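Local coordinates for protein pyruvate-formate lyase-activating enzyme (Bacteroides vulgatus ATCC 8482, PDB 3CAN) that belongs, as a pyruvate-formate lyase-activating enzyme, to the radical SAM superfamily, with helices packed round a parallel beta-sheet, at residues L58-K63 with E79-N84; K83-V88 with E117-L122; F93-R98 with L122-E127. One frame throughout, in Å; residues are numbered along the deposited sequence.

Contact 1: L58-K63 with E79-N84; sequences LLIDLK and ELILKN
Leu62 and Leu82 meet methyl to methyl, CD1 of Leu62 lying 3.7 Å from CD2 of Leu82, with the two side chains crossing at about a right angle. In Leu62 the first torsion sets CG anti to the backbone N (chi1 -174°), and from there CD1 reaches Leu82; the CB of Leu82 points away from the strand, yet its branched end swings back to the contact. Ile81 packs beside them with one branch, CG2. That methyl faces three groups: CG2 of Ile60 at 4.2 Å, CD1 of Leu62, and the carbonyl O of Asp61, which lies 3.5 Å from it. A beta-branched residue suits this position, since its methyl sits close to the helix backbone and can press on the chain just where the strand ends. Further along, CD1 of Ile60 approaches the backbone O of Asn84 at 4.2 Å. The Asn84 amide itself turns to another partner, its ND2 donating to Leu42 O, while Asp61 sends its carboxylate away to a salt bridge with Arg98. Strand 58-61 and helix 79-84 run at 148°, their axes 9.4 Å apart, and the contact is mainly apolar: a helix laid nearly antiparallel over a parallel sheet, as in the beta-alpha units of a TIM-barrel-like fold.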
loop_
_atom_site.group_PDB
_atom_site.type_symbol
_atom_site.label_atom_id
_atom_site.label_comp_id
_atom_site.label_asym_id
_atom_site.label_seq_id
_atom_site.Cartn_x
_atom_site.Cartn_y
_atom_site.Cartn_z
ATOM N N LEU A 58 9.083 10.116 2.164
ATOM C CA LEU A 58 9.142 9.834 0.740
ATOM C C LEU A 58 9.141 8.332 0.520
ATOM O O LEU A 58 9.670 7.566 1.337
ATOM C CB LEU A 58 10.394 10.428 0.089
ATOM C CG LEU A 58 10.587 11.942 0.028
ATOM C CD1 LEU A 58 11.625 12.301 -1.024
ATOM C CD2 LEU A 58 9.275 12.725 -0.187
ATOM N N LEU A 59 8.543 7.921 -0.592
ATOM C CA LEU A 59 8.505 6.529 -1.023
ATOM C C LEU A 59 9.183 6.469 -2.376
ATOM O O LEU A 59 8.865 7.259 -3.260
ATOM C CB LEU A 59 7.053 6.050 -1.163
ATOM C CG LEU A 59 6.129 6.340 0.020
ATOM C CD1 LEU A 59 4.684 6.018 -0.337
ATOM C CD2 LEU A 59 6.583 5.554 1.263
ATOM N N ILE A 60 10.147 5.574 -2.543
ATOM C CA ILE A 60 10.779 5.410 -3.852
ATOM C C ILE A 60 10.873 3.937 -4.202
ATOM O O ILE A 60 11.303 3.133 -3.371
ATOM C CB ILE A 60 12.194 6.052 -3.899
ATOM C CG1 ILE A 60 12.120 7.538 -3.554
ATOM C CG2 ILE A 60 12.811 5.881 -5.283
ATOM C CD1 ILE A 60 13.477 8.221 -3.288
ATOM N N ASP A 61 10.494 3.595 -5.436
ATOM C CA ASP A 61 10.614 2.234 -5.953
ATOM C C ASP A 61 12.025 2.044 -6.507
ATOM O O ASP A 61 12.533 2.906 -7.224
ATOM C CB ASP A 61 9.631 1.984 -7.101
ATOM C CG ASP A 61 8.200 1.910 -6.649
ATOM O OD1 ASP A 61 7.934 1.931 -5.437
ATOM O OD2 ASP A 61 7.324 1.837 -7.535
ATOM N N LEU A 62 12.635 0.909 -6.187
ATOM C CA LEU A 62 13.917 0.530 -6.779
ATOM C C LEU A 62 13.759 -0.828 -7.462
ATOM O O LEU A 62 14.107 -1.866 -6.911
ATOM C CB LEU A 62 14.986 0.491 -5.699
ATOM C CG LEU A 62 16.423 0.248 -6.137
ATOM C CD1 LEU A 62 16.833 1.311 -7.163
ATOM C CD2 LEU A 62 17.345 0.251 -4.923
ATOM N N LYS A 63 13.200 -0.802 -8.668
ATOM C CA LYS A 63 12.833 -2.030 -9.378
ATOM C C LYS A 63 14.045 -2.823 -9.850
ATOM O O LYS A 63 14.033 -4.060 -9.824
ATOM C CB LYS A 63 11.889 -1.729 -10.549
ATOM C CG LYS A 63 10.416 -1.783 -10.156
ATOM C CD LYS A 63 9.482 -1.558 -11.344
ATOM C CE LYS A 63 8.881 -0.151 -11.327
ATOM N NZ LYS A 63 8.266 0.255 -12.627
ATOM N N GLU A 79 18.628 5.917 -14.096
ATOM C CA GLU A 79 19.588 6.945 -13.705
ATOM C C GLU A 79 18.960 8.011 -12.782
ATOM O O GLU A 79 19.522 8.366 -11.730
ATOM C CB GLU A 79 20.223 7.573 -14.951
ATOM C CG GLU A 79 21.370 6.722 -15.574
ATOM C CD GLU A 79 20.928 5.521 -16.433
ATOM O OE1 GLU A 79 19.750 5.160 -16.456
ATOM O OE2 GLU A 79 21.792 4.924 -17.109
ATOM N N LEU A 80 17.778 8.501 -13.162
ATOM C CA LEU A 80 17.072 9.491 -12.363
ATOM C C LEU A 80 16.597 8.933 -11.025
ATOM O O LEU A 80 16.628 9.627 -10.013
ATOM C CB LEU A 80 15.855 10.010 -13.135
ATOM C CG LEU A 80 14.961 10.996 -12.388
ATOM C CD1 LEU A 80 15.753 12.236 -12.023
ATOM C CD2 LEU A 80 13.756 11.353 -13.240
ATOM N N ILE A 81 16.134 7.689 -11.025
ATOM C CA ILE A 81 15.658 7.047 -9.798
ATOM C C ILE A 81 16.800 7.022 -8.774
ATOM O O ILE A 81 16.614 7.382 -7.615
ATOM C CB ILE A 81 15.128 5.602 -10.059
ATOM C CG1 ILE A 81 13.743 5.631 -10.702
ATOM C CG2 ILE A 81 15.010 4.804 -8.753
ATOM C CD1 ILE A 81 13.682 6.193 -12.053
ATOM N N LEU A 82 17.988 6.629 -9.226
ATOM C CA LEU A 82 19.137 6.555 -8.329
ATOM C C LEU A 82 19.563 7.936 -7.835
ATOM O O LEU A 82 19.918 8.102 -6.677
ATOM C CB LEU A 82 20.298 5.831 -9.012
ATOM C CG LEU A 82 20.000 4.377 -9.405
ATOM C CD1 LEU A 82 21.220 3.729 -10.074
ATOM C CD2 LEU A 82 19.551 3.561 -8.200
ATOM N N LYS A 83 19.543 8.919 -8.721
ATOM C CA LYS A 83 19.833 10.304 -8.342
ATOM C C LYS A 83 18.875 10.803 -7.259
ATOM O O LYS A 83 19.299 11.422 -6.275
ATOM C CB LYS A 83 19.733 11.199 -9.580
ATOM C CG LYS A 83 20.053 12.642 -9.310
ATOM C CD LYS A 83 20.151 13.465 -10.585
ATOM C CE LYS A 83 21.417 13.153 -11.374
ATOM N NZ LYS A 83 21.231 12.037 -12.340
ATOM N N ASN A 84 17.591 10.516 -7.428
ATOM C CA ASN A 84 16.569 10.949 -6.460
ATOM C C ASN A 84 16.725 10.308 -5.088
ATOM O O ASN A 84 16.517 10.960 -4.054
ATOM C CB ASN A 84 15.165 10.653 -6.991
ATOM C CG ASN A 84 14.720 11.640 -8.054
ATOM O OD1 ASN A 84 15.364 12.680 -8.259
ATOM N ND2 ASN A 84 13.647 11.295 -8.782
#

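Contact 2: K83-V88 with E117-L122; sequences KNIRRV and EFLASL
Arg86 lies across Leu122 and reaches Phe118 with its far end, a path that begins with CG anti to the backbone N (chi1 -174°). From CB the chain runs to CG, which comes within 4.1 Å of Leu122 CD2. At chi3 the chain bends, and NE lies at the same distance from that methyl as CG. CZ is nearer, 3.5 Å from Leu122 CD2, which sits over one face of the guanidinium and toward its rim, close to NH1 and NH2 as well. NH1 donates to a water in the guanidinium plane, 3.1 Å away, and this water in turn donates to Ser121 O; NH2 ends 4.0 Å from Phe118 CE1, with the guanidinium and ring planes 76° apart. Arginine suits this edge because its flat group can cover a leucine while its N-H groups still find water. The helices belong to successive beta-alpha units on one side of a parallel sheet and run at 24°, roughly parallel, as expected where strands and helices alternate. Deeper in, Ile85 is the apolar counterpart: its CG2 lies 3.6 Å from Leu122 CD1 and also touches Phe118 CE2 and Leu119 CD2. Ser121 OG turns back to its own helix, donating to Phe118 O at 2.6 Å.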
loop_
_atom_site.group_PDB
_atom_site.type_symbol
_atom_site.label_atom_id
_atom_site.label_comp_id
_atom_site.label_asym_id
_atom_site.label_seq_id
_atom_site.Cartn_x
_atom_site.Cartn_y
_atom_site.Cartn_z
ATOM N N LYS A 83 19.543 8.919 -8.721
ATOM C CA LYS A 83 19.833 10.304 -8.342
ATOM C C LYS A 83 18.875 10.803 -7.259
ATOM O O LYS A 83 19.299 11.422 -6.275
ATOM C CB LYS A 83 19.733 11.199 -9.580
ATOM C CG LYS A 83 20.053 12.642 -9.310
ATOM C CD LYS A 83 20.151 13.465 -10.585
ATOM C CE LYS A 83 21.417 13.153 -11.374
ATOM N NZ LYS A 83 21.231 12.037 -12.340
ATOM N N ASN A 84 17.591 10.516 -7.428
ATOM C CA ASN A 84 16.569 10.949 -6.460
ATOM C C ASN A 84 16.725 10.308 -5.088
ATOM O O ASN A 84 16.517 10.960 -4.054
ATOM C CB ASN A 84 15.165 10.653 -6.991
ATOM C CG ASN A 84 14.720 11.640 -8.054
ATOM O OD1 ASN A 84 15.364 12.680 -8.259
ATOM N ND2 ASN A 84 13.647 11.295 -8.782
ATOM N N ILE A 85 17.072 9.030 -5.072
ATOM C CA ILE A 85 17.298 8.345 -3.817
ATOM C C ILE A 85 18.492 8.981 -3.122
ATOM O O ILE A 85 18.443 9.267 -1.926
ATOM C CB ILE A 85 17.511 6.820 -3.991
ATOM C CG1 ILE A 85 16.255 6.161 -4.583
ATOM C CG2 ILE A 85 17.883 6.207 -2.658
ATOM C CD1 ILE A 85 16.470 4.739 -5.072
ATOM N N ARG A 86 19.568 9.236 -3.873
ATOM C CA ARG A 86 20.730 9.890 -3.278
ATOM C C ARG A 86 20.365 11.275 -2.739
ATOM O O ARG A 86 20.797 11.647 -1.652
ATOM C CB ARG A 86 21.880 9.994 -4.281
ATOM C CG ARG A 86 23.176 10.536 -3.685
ATOM C CD ARG A 86 24.344 10.337 -4.650
ATOM N NE ARG A 86 24.702 8.927 -4.773
ATOM C CZ ARG A 86 25.402 8.248 -3.872
ATOM N NH1 ARG A 86 25.866 8.838 -2.771
ATOM N NH2 ARG A 86 25.658 6.974 -4.077
ATOM N N ARG A 87 19.553 12.025 -3.484
ATOM C CA ARG A 87 19.200 13.377 -3.049
ATOM C C ARG A 87 18.431 13.372 -1.732
ATOM O O ARG A 87 18.720 14.184 -0.846
ATOM C CB ARG A 87 18.421 14.142 -4.117
ATOM C CG ARG A 87 18.494 15.649 -3.874
ATOM C CD ARG A 87 17.783 16.453 -4.932
ATOM N NE ARG A 87 17.846 17.884 -4.617
ATOM C CZ ARG A 87 18.876 18.686 -4.908
ATOM N NH1 ARG A 87 18.827 19.970 -4.572
ATOM N NH2 ARG A 87 19.949 18.221 -5.544
ATOM N N VAL A 88 17.466 12.468 -1.598
ATOM C CA VAL A 88 16.700 12.358 -0.369
ATOM C C VAL A 88 17.599 11.943 0.802
ATOM O O VAL A 88 17.510 12.505 1.900
ATOM C CB VAL A 88 15.524 11.390 -0.548
ATOM C CG1 VAL A 88 14.708 11.285 0.730
ATOM C CG2 VAL A 88 14.644 11.861 -1.729
ATOM N N GLU A 117 24.296 -2.554 -1.732
ATOM C CA GLU A 117 25.529 -1.785 -1.744
ATOM C C GLU A 117 25.286 -0.318 -2.030
ATOM O O GLU A 117 25.897 0.546 -1.404
ATOM C CB GLU A 117 26.507 -2.384 -2.751
ATOM C CG GLU A 117 27.043 -3.724 -2.298
ATOM C CD GLU A 117 27.864 -4.489 -3.315
ATOM O OE1 GLU A 117 28.195 -3.969 -4.412
ATOM O OE2 GLU A 117 28.227 -5.650 -2.983
ATOM N N PHE A 118 24.368 -0.034 -2.943
ATOM C CA PHE A 118 23.995 1.342 -3.235
ATOM C C PHE A 118 23.375 1.994 -1.992
ATOM O O PHE A 118 23.838 3.029 -1.516
ATOM C CB PHE A 118 23.052 1.362 -4.428
ATOM C CG PHE A 118 22.385 2.674 -4.648
ATOM C CD1 PHE A 118 23.094 3.773 -5.083
ATOM C CD2 PHE A 118 21.025 2.807 -4.424
ATOM C CE1 PHE A 118 22.464 4.982 -5.286
ATOM C CE2 PHE A 118 20.389 4.002 -4.620
ATOM C CZ PHE A 118 21.112 5.110 -5.033
ATOM N N LEU A 119 22.360 1.347 -1.442
ATOM C CA LEU A 119 21.624 1.911 -0.314
ATOM C C LEU A 119 22.493 2.053 0.931
ATOM O O LEU A 119 22.426 3.073 1.643
ATOM C CB LEU A 119 20.367 1.073 -0.031
ATOM C CG LEU A 119 19.300 1.069 -1.139
ATOM C CD1 LEU A 119 18.215 0.052 -0.829
ATOM C CD2 LEU A 119 18.695 2.469 -1.339
ATOM N N ALA A 120 23.302 1.030 1.212
ATOM C CA ALA A 120 24.158 1.034 2.400
ATOM C C ALA A 120 25.180 2.174 2.368
ATOM O O ALA A 120 25.587 2.698 3.404
ATOM C CB ALA A 120 24.872 -0.309 2.519
ATOM N N SER A 121 25.580 2.565 1.167
ATOM C CA SER A 121 26.582 3.612 0.975
ATOM C C SER A 121 26.045 5.021 1.202
ATOM O O SER A 121 26.819 5.962 1.343
ATOM C CB SER A 121 27.186 3.497 -0.435
ATOM O OG SER A 121 26.292 3.949 -1.434
ATOM N N LEU A 122 24.722 5.175 1.240
ATOM C CA LEU A 122 24.118 6.485 1.391
ATOM C C LEU A 122 24.236 6.995 2.824
ATOM O O LEU A 122 24.266 6.199 3.773
ATOM C CB LEU A 122 22.652 6.449 0.951
ATOM C CG LEU A 122 22.440 6.035 -0.507
ATOM C CD1 LEU A 122 20.942 5.834 -0.819
ATOM C CD2 LEU A 122 23.089 7.056 -1.464
HETATM O O HOH W 1 27.622 6.884 -1.216
#

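Contact 3: F93-R98 with L122-E127; sequences FPYYIR and LPRHPE
Tyr95 lays its ring against Pro126 and gives its hydroxyl to the backbone carbonyl of Arg124. The CA of Pro126 stands 3.8 Å from the centroid of the Tyr95 ring and 17° off its normal, a CH-pi contact over the face, and Pro126 CB adds apolar packing on Tyr95 CE1. Proline suits the spot: its compact, rigid ring can lie close against an aromatic one. At the ring edge, Tyr95 OH donates to Arg124 O over 2.7 Å. The CB of Tyr95 points away from 122-127, but CG, set between the backbone N and the carbonyl carbon (chi1 66°), starts the ring back toward Pro126. The backbone of the same residue is also held, for Glu127 N donates to Tyr95 O at 2.8 Å.

Around this first shell, Arg124 extends from CG to NE and brings one guanidinium face over Phe93 C and Pro94 N. Its NH2 forms a salt bridge with Glu127 OE2 at 2.9 Å, met from above the carboxylate plane, and its NH1 has a second acid, Asp92. A water accepts from Tyr95 N and Arg124 NE and donates to His125 O and Glu127 OE2, tying strand and loop together. Glu127 CB meanwhile packs on Tyr96 CE1 at 3.5 Å.

The loop links helix 109-121 to strand 128-133, which pairs with strand 95-101, itself bonded to strand 57-61 through Tyr96; Ile85 of helix 79-90 packs on Ile97.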
loop_
_atom_site.group_PDB
_atom_site.type_symbol
_atom_site.label_atom_id
_atom_site.label_comp_id
_atom_site.label_asym_id
_atom_site.label_seq_id
_atom_site.Cartn_x
_atom_site.Cartn_y
_atom_site.Cartn_z
ATOM N N PHE A 93 16.445 13.008 5.116
ATOM C CA PHE A 93 14.991 13.009 5.162
ATOM C C PHE A 93 14.489 11.556 5.122
ATOM O O PHE A 93 15.063 10.733 4.409
ATOM C CB PHE A 93 14.445 13.819 3.983
ATOM C CG PHE A 93 12.973 14.088 4.058
ATOM C CD1 PHE A 93 12.485 15.207 4.710
ATOM C CD2 PHE A 93 12.061 13.209 3.493
ATOM C CE1 PHE A 93 11.122 15.437 4.783
ATOM C CE2 PHE A 93 10.702 13.459 3.564
ATOM C CZ PHE A 93 10.240 14.560 4.216
ATOM N N PRO A 94 13.426 11.231 5.900
ATOM C CA PRO A 94 12.961 9.851 5.938
ATOM C C PRO A 94 12.400 9.349 4.605
ATOM O O PRO A 94 11.593 10.034 3.959
ATOM C CB PRO A 94 11.850 9.855 6.995
ATOM C CG PRO A 94 11.718 11.210 7.483
ATOM C CD PRO A 94 12.646 12.110 6.799
ATOM N N TYR A 95 12.816 8.151 4.224
ATOM C CA TYR A 95 12.297 7.521 3.023
ATOM C C TYR A 95 12.186 6.016 3.185
ATOM O O TYR A 95 12.935 5.396 3.968
ATOM C CB TYR A 95 13.156 7.882 1.798
ATOM C CG TYR A 95 14.584 7.341 1.804
ATOM C CD1 TYR A 95 14.947 6.276 0.991
ATOM C CD2 TYR A 95 15.564 7.914 2.603
ATOM C CE1 TYR A 95 16.243 5.779 0.982
ATOM C CE2 TYR A 95 16.875 7.424 2.598
ATOM C CZ TYR A 95 17.199 6.363 1.792
ATOM O OH TYR A 95 18.491 5.883 1.789
ATOM N N TYR A 96 11.252 5.438 2.436
ATOM C CA TYR A 96 11.113 3.997 2.289
ATOM C C TYR A 96 11.519 3.632 0.864
ATOM O O TYR A 96 11.241 4.379 -0.086
ATOM C CB TYR A 96 9.654 3.533 2.437
ATOM C CG TYR A 96 9.001 3.570 3.797
ATOM C CD1 TYR A 96 9.598 4.156 4.901
ATOM C CD2 TYR A 96 7.720 3.045 3.953
ATOM C CE1 TYR A 96 8.939 4.188 6.145
ATOM C CE2 TYR A 96 7.068 3.066 5.172
ATOM C CZ TYR A 96 7.684 3.635 6.262
ATOM O OH TYR A 96 7.010 3.655 7.460
ATOM N N ILE A 97 12.127 2.459 0.723
ATOM C CA ILE A 97 12.404 1.876 -0.580
ATOM C C ILE A 97 11.494 0.661 -0.774
ATOM O O ILE A 97 11.401 -0.195 0.100
ATOM C CB ILE A 97 13.876 1.442 -0.700
ATOM C CG1 ILE A 97 14.790 2.671 -0.661
ATOM C CG2 ILE A 97 14.089 0.642 -1.999
ATOM C CD1 ILE A 97 14.734 3.562 -1.917
ATOM N N ARG A 98 10.823 0.595 -1.918
ATOM C CA ARG A 98 10.009 -0.545 -2.280
ATOM C C ARG A 98 10.617 -1.282 -3.461
ATOM O O ARG A 98 11.001 -0.665 -4.452
ATOM C CB ARG A 98 8.587 -0.101 -2.600
ATOM C CG ARG A 98 7.914 0.564 -1.413
ATOM C CD ARG A 98 8.012 2.066 -1.509
ATOM N NE ARG A 98 7.029 2.556 -2.479
ATOM C CZ ARG A 98 5.728 2.702 -2.221
ATOM N NH1 ARG A 98 5.238 2.418 -1.012
ATOM N NH2 ARG A 98 4.912 3.154 -3.174
ATOM N N LEU A 122 24.722 5.175 1.240
ATOM C CA LEU A 122 24.118 6.485 1.391
ATOM C C LEU A 122 24.236 6.995 2.824
ATOM O O LEU A 122 24.266 6.199 3.773
ATOM C CB LEU A 122 22.652 6.449 0.951
ATOM C CG LEU A 122 22.440 6.035 -0.507
ATOM C CD1 LEU A 122 20.942 5.834 -0.819
ATOM C CD2 LEU A 122 23.089 7.056 -1.464
ATOM N N PRO A 123 24.334 8.330 2.986
ATOM C CA PRO A 123 24.565 8.924 4.298
ATOM C C PRO A 123 23.396 8.754 5.267
ATOM O O PRO A 123 23.592 8.866 6.483
ATOM C CB PRO A 123 24.803 10.407 3.979
ATOM C CG PRO A 123 24.125 10.635 2.712
ATOM C CD PRO A 123 24.260 9.355 1.933
ATOM N N ARG A 124 22.189 8.549 4.728
ATOM C CA ARG A 124 21.022 8.134 5.513
ATOM C C ARG A 124 20.417 6.927 4.825
ATOM O O ARG A 124 20.161 6.972 3.623
ATOM C CB ARG A 124 19.971 9.251 5.591
ATOM C CG ARG A 124 18.739 8.872 6.421
ATOM C CD ARG A 124 17.696 9.984 6.548
ATOM N NE ARG A 124 16.547 9.501 7.315
ATOM C CZ ARG A 124 16.084 10.044 8.438
ATOM N NH1 ARG A 124 16.640 11.133 8.961
ATOM N NH2 ARG A 124 15.052 9.486 9.051
ATOM N N HIS A 125 20.216 5.845 5.572
ATOM C CA HIS A 125 19.587 4.642 5.013
ATOM C C HIS A 125 18.072 4.795 4.981
ATOM O O HIS A 125 17.511 5.637 5.713
ATOM C CB HIS A 125 19.910 3.417 5.869
ATOM C CG HIS A 125 21.352 3.026 5.852
ATOM N ND1 HIS A 125 21.880 2.122 6.749
ATOM C CD2 HIS A 125 22.372 3.402 5.045
ATOM C CE1 HIS A 125 23.167 1.956 6.492
ATOM N NE2 HIS A 125 23.495 2.732 5.475
ATOM N N PRO A 126 17.397 3.944 4.189
ATOM C CA PRO A 126 15.929 3.945 4.246
ATOM C C PRO A 126 15.427 3.524 5.616
ATOM O O PRO A 126 16.083 2.731 6.324
ATOM C CB PRO A 126 15.514 2.915 3.173
ATOM C CG PRO A 126 16.727 2.095 2.913
ATOM C CD PRO A 126 17.917 2.952 3.232
ATOM N N GLU A 127 14.266 4.055 5.997
ATOM C CA GLU A 127 13.597 3.618 7.221
ATOM C C GLU A 127 13.345 2.116 7.184
ATOM O O GLU A 127 13.485 1.403 8.187
ATOM C CB GLU A 127 12.252 4.319 7.373
ATOM C CG GLU A 127 12.341 5.824 7.517
ATOM C CD GLU A 127 13.158 6.254 8.705
ATOM O OE1 GLU A 127 12.642 6.147 9.841
ATOM O OE2 GLU A 127 14.306 6.705 8.517
HETATM O O HOH W 2 15.245 7.213 6.023
#

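The three contacts lie close together on consecutive beta-alpha units of one parallel sheet. Contact 1 and contact 2 have centres about 8 Å apart and share helix 79-90, including Lys83 and Asn84; the centres of contacts 2 and 3 are equally close and these two share Leu122, while those of contacts 1 and 3 are about 11 Å apart, meeting through the neighbouring strands 57-61 and 95-101. Along the chain contact 1 closes before contact 3 opens, whereas contacts 2 and 3 alternate their segments. Helix 79-90 thus lies against a strand in one contact and a helix in the next. Consistent with a partial TIM-barrel-like fold of the radical SAM superfamily, they join strand to helix, helix to helix and loop to strand across adjacent units.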